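Uncharacterized DUF364 family protein (Pyrococcus horikoshii, PDB 3NPG) is of unknown function but may take part in heavy-metal chelation. Local coordinates at residues A[117-122]-A[130-135]. Sequence-based numbering, arbitrary orientation.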
ATOM      1  N   LYS A 117     -18.741   3.748  27.651  1.00 35.96           N
ATOM      2  CA  LYS A 117     -19.039   2.334  27.365  1.00 35.06           C
ATOM      3  C   LYS A 117     -18.332   1.880  26.081  1.00 36.59           C
ATOM      4  O   LYS A 117     -17.637   0.856  26.082  1.00 36.03           O
ATOM      5  CB  LYS A 117     -20.567   2.106  27.251  1.00 37.62           C
ATOM      6  CG  LYS A 117     -20.949   0.658  26.922  1.00 39.98           C
ATOM      7  CD  LYS A 117     -22.460   0.469  26.824  1.00 40.95           C
ATOM      8  CE  LYS A 117     -22.840  -0.952  26.456  1.00 35.47           C
ATOM      9  NZ  LYS A 117     -22.527  -1.913  27.544  1.00 33.13           N
ATOM     10  N   ARG A 118     -18.532   2.630  24.981  1.00 31.10           N
ATOM     11  CA  ARG A 118     -17.926   2.321  23.694  1.00 29.19           C
ATOM     12  C   ARG A 118     -16.984   3.413  23.262  1.00 31.37           C
ATOM     13  O   ARG A 118     -17.333   4.592  23.316  1.00 31.36           O
ATOM     14  CB  ARG A 118     -18.996   2.077  22.628  1.00 27.47           C
ATOM     15  CG  ARG A 118     -19.657   0.719  22.748  1.00 34.56           C
ATOM     16  CD  ARG A 118     -20.675   0.491  21.663  1.00 43.24           C
ATOM     17  NE  ARG A 118     -21.894   1.256  21.899  1.00 51.03           N
ATOM     18  CZ  ARG A 118     -22.946   0.785  22.553  1.00 60.23           C
ATOM     19  NH1 ARG A 118     -22.946  -0.459  23.019  1.00 40.73           N
ATOM     20  NH2 ARG A 118     -24.017   1.543  22.728  1.00 49.19           N
ATOM     21  N   ILE A 119     -15.781   3.031  22.853  1.00 26.78           N
ATOM     22  CA  ILE A 119     -14.751   3.970  22.425  1.00 26.13           C
ATOM     23  C   ILE A 119     -14.360   3.722  20.967  1.00 29.29           C
ATOM     24  O   ILE A 119     -14.137   2.576  20.576  1.00 29.68           O
ATOM     25  CB  ILE A 119     -13.496   3.896  23.374  1.00 29.40           C
ATOM     26  CG1 ILE A 119     -13.881   4.171  24.845  1.00 30.74           C
ATOM     27  CG2 ILE A 119     -12.394   4.849  22.911  1.00 29.18           C
ATOM     28  CD1 ILE A 119     -12.787   3.930  25.826  1.00 35.80           C
ATOM     29  N   ALA A 120     -14.245   4.800  20.172  1.00 24.88           N
ATOM     30  CA  ALA A 120     -13.749   4.710  18.803  1.00 24.24           C
ATOM     31  C   ALA A 120     -12.345   5.278  18.750  1.00 28.30           C
ATOM     32  O   ALA A 120     -12.144   6.447  19.083  1.00 28.09           O
ATOM     33  CB  ALA A 120     -14.659   5.474  17.856  1.00 24.90           C
ATOM     34  N   ILE A 121     -11.351   4.432  18.414  1.00 25.01           N
ATOM     35  CA  ILE A 121      -9.958   4.863  18.329  1.00 24.08           C
ATOM     36  C   ILE A 121      -9.535   5.021  16.871  1.00 28.94           C
ATOM     37  O   ILE A 121      -9.451   4.033  16.138  1.00 29.55           O
ATOM     38  CB  ILE A 121      -9.008   3.920  19.141  1.00 26.76           C
ATOM     39  CG1 ILE A 121      -9.335   3.976  20.651  1.00 27.24           C
ATOM     40  CG2 ILE A 121      -7.532   4.267  18.880  1.00 26.49           C
ATOM     41  CD1 ILE A 121      -8.435   3.067  21.546  1.00 38.16           C
ATOM     42  N   ILE A 122      -9.333   6.275  16.431  1.00 25.38           N
ATOM     43  CA  ILE A 122      -8.903   6.577  15.064  1.00 25.49           C
ATOM     44  C   ILE A 122      -7.383   6.719  15.035  1.00 31.26           C
ATOM     45  O   ILE A 122      -6.825   7.601  15.694  1.00 30.24           O
ATOM     46  CB  ILE A 122      -9.639   7.827  14.509  1.00 28.26           C
ATOM     47  CG1 ILE A 122     -11.169   7.599  14.502  1.00 29.12           C
ATOM     48  CG2 ILE A 122      -9.133   8.191  13.114  1.00 28.43           C
ATOM     49  CD1 ILE A 122     -11.960   8.766  14.954  1.00 35.59           C
ATOM     50  N   ARG A 130      -4.336  -1.373  23.872  1.00 43.44           N
ATOM     51  CA  ARG A 130      -4.148  -2.473  24.829  1.00 43.86           C
ATOM     52  C   ARG A 130      -4.748  -2.159  26.203  1.00 48.11           C
ATOM     53  O   ARG A 130      -5.335  -3.041  26.834  1.00 48.26           O
ATOM     54  CB  ARG A 130      -2.656  -2.820  24.964  1.00 43.94           C
ATOM     55  N   THR A 131      -4.608  -0.902  26.660  1.00 44.77           N
ATOM     56  CA  THR A 131      -5.102  -0.466  27.968  1.00 44.81           C
ATOM     57  C   THR A 131      -6.642  -0.372  28.000  1.00 48.75           C
ATOM     58  O   THR A 131      -7.257  -0.731  29.003  1.00 49.45           O
ATOM     59  CB  THR A 131      -4.445   0.874  28.369  1.00 51.50           C
ATOM     60  OG1 THR A 131      -3.040   0.814  28.114  1.00 49.15           O
ATOM     61  CG2 THR A 131      -4.690   1.232  29.830  1.00 51.19           C
ATOM     62  N   LEU A 132      -7.254   0.120  26.908  1.00 44.35           N
ATOM     63  CA  LEU A 132      -8.702   0.339  26.854  1.00 44.20           C
ATOM     64  C   LEU A 132      -9.506  -0.897  26.423  1.00 48.52           C
ATOM     65  O   LEU A 132     -10.669  -1.029  26.809  1.00 48.74           O
ATOM     66  CB  LEU A 132      -9.035   1.533  25.947  1.00 43.51           C
ATOM     67  CG  LEU A 132      -8.483   2.892  26.395  1.00 47.36           C
ATOM     68  CD1 LEU A 132      -8.634   3.898  25.320  1.00 46.79           C
ATOM     69  CD2 LEU A 132      -9.168   3.381  27.660  1.00 50.10           C
ATOM     70  N   LYS A 133      -8.903  -1.792  25.610  1.00 44.51           N
ATOM     71  CA  LYS A 133      -9.589  -2.996  25.113  1.00 44.55           C
ATOM     72  C   LYS A 133     -10.005  -3.965  26.249  1.00 49.01           C
ATOM     73  O   LYS A 133     -10.920  -4.771  26.059  1.00 48.99           O
ATOM     74  CB  LYS A 133      -8.723  -3.722  24.071  1.00 46.68           C
ATOM     75  CG  LYS A 133      -9.528  -4.290  22.916  1.00 58.11           C
ATOM     76  CD  LYS A 133      -8.632  -4.950  21.880  1.00 67.40           C
ATOM     77  N   GLU A 134      -9.349  -3.865  27.427  1.00 45.72           N
ATOM     78  CA  GLU A 134      -9.625  -4.756  28.567  1.00 46.35           C
ATOM     79  C   GLU A 134     -10.736  -4.229  29.512  1.00 48.68           C
ATOM     80  O   GLU A 134     -11.240  -4.992  30.341  1.00 49.12           O
ATOM     81  CB  GLU A 134      -8.330  -5.062  29.357  1.00 48.09           C
ATOM     82  CG  GLU A 134      -7.694  -3.836  30.001  1.00 57.43           C
ATOM     83  CD  GLU A 134      -6.376  -4.085  30.710  1.00 81.00           C
ATOM     84  OE1 GLU A 134      -5.610  -4.969  30.260  1.00 76.37           O
ATOM     85  OE2 GLU A 134      -6.070  -3.330  31.661  1.00 78.46           O
ATOM     86  N   LYS A 135     -11.093  -2.932  29.406  1.00 42.62           N
ATOM     87  CA  LYS A 135     -12.120  -2.348  30.276  1.00 41.85           C
ATOM     88  C   LYS A 135     -13.308  -1.755  29.493  1.00 44.02           C
ATOM     89  O   LYS A 135     -14.382  -1.560  30.072  1.00 44.34           O
ATOM     90  CB  LYS A 135     -11.504  -1.291  31.207  1.00 44.01           C
TER
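I119 and I121 on strand 118-122 face L132 of helix 126-132, and the two backbones approach closest at the CA atoms of I119 and L132, 8.3 Å apart. That spacing is bridged by side chains alone, with no hydrogen bond across the two segments. Strand, helix and the following strand 137-141 form a beta-alpha-beta unit of the Rossmann-like domain, in which the chain leaves one parallel strand, packs a helix over the sheet and returns as the next strand. The strand alternates: I119 and I121 point toward the helix, whereas A120 and I122 lie on the other face, where I122 meets I168 and A170. Beta-branched isoleucine suits an extended strand and still carries a branch long enough to bridge to a helix. In I119 and I121 alike CG1 lies anti to the carbonyl carbon, and with chi2 near 180° in both, the CG1-CD1 branch is fully extended and carries CD1 to L132. L132, unbranched at CB and therefore at ease in a helix, offers a fork: its side chain runs roughly perpendicular to that of I119 and obliquely to that of I121. I111 of helix 107-112, V138 and I169 also touch L132, adding apolar neighbours to this buried leucine. After L132 the chain turns, with a backbone hydrogen bond from K135 N to L132 O (3.2 Å), before strand 137-141. One methyl of the fork is shared, L132 CD1 lying 3.9 Å from I121 CD1 and 4.2 Å from I119 CD1, while L132 CD2 rests 4.1 Å from I119 CD1.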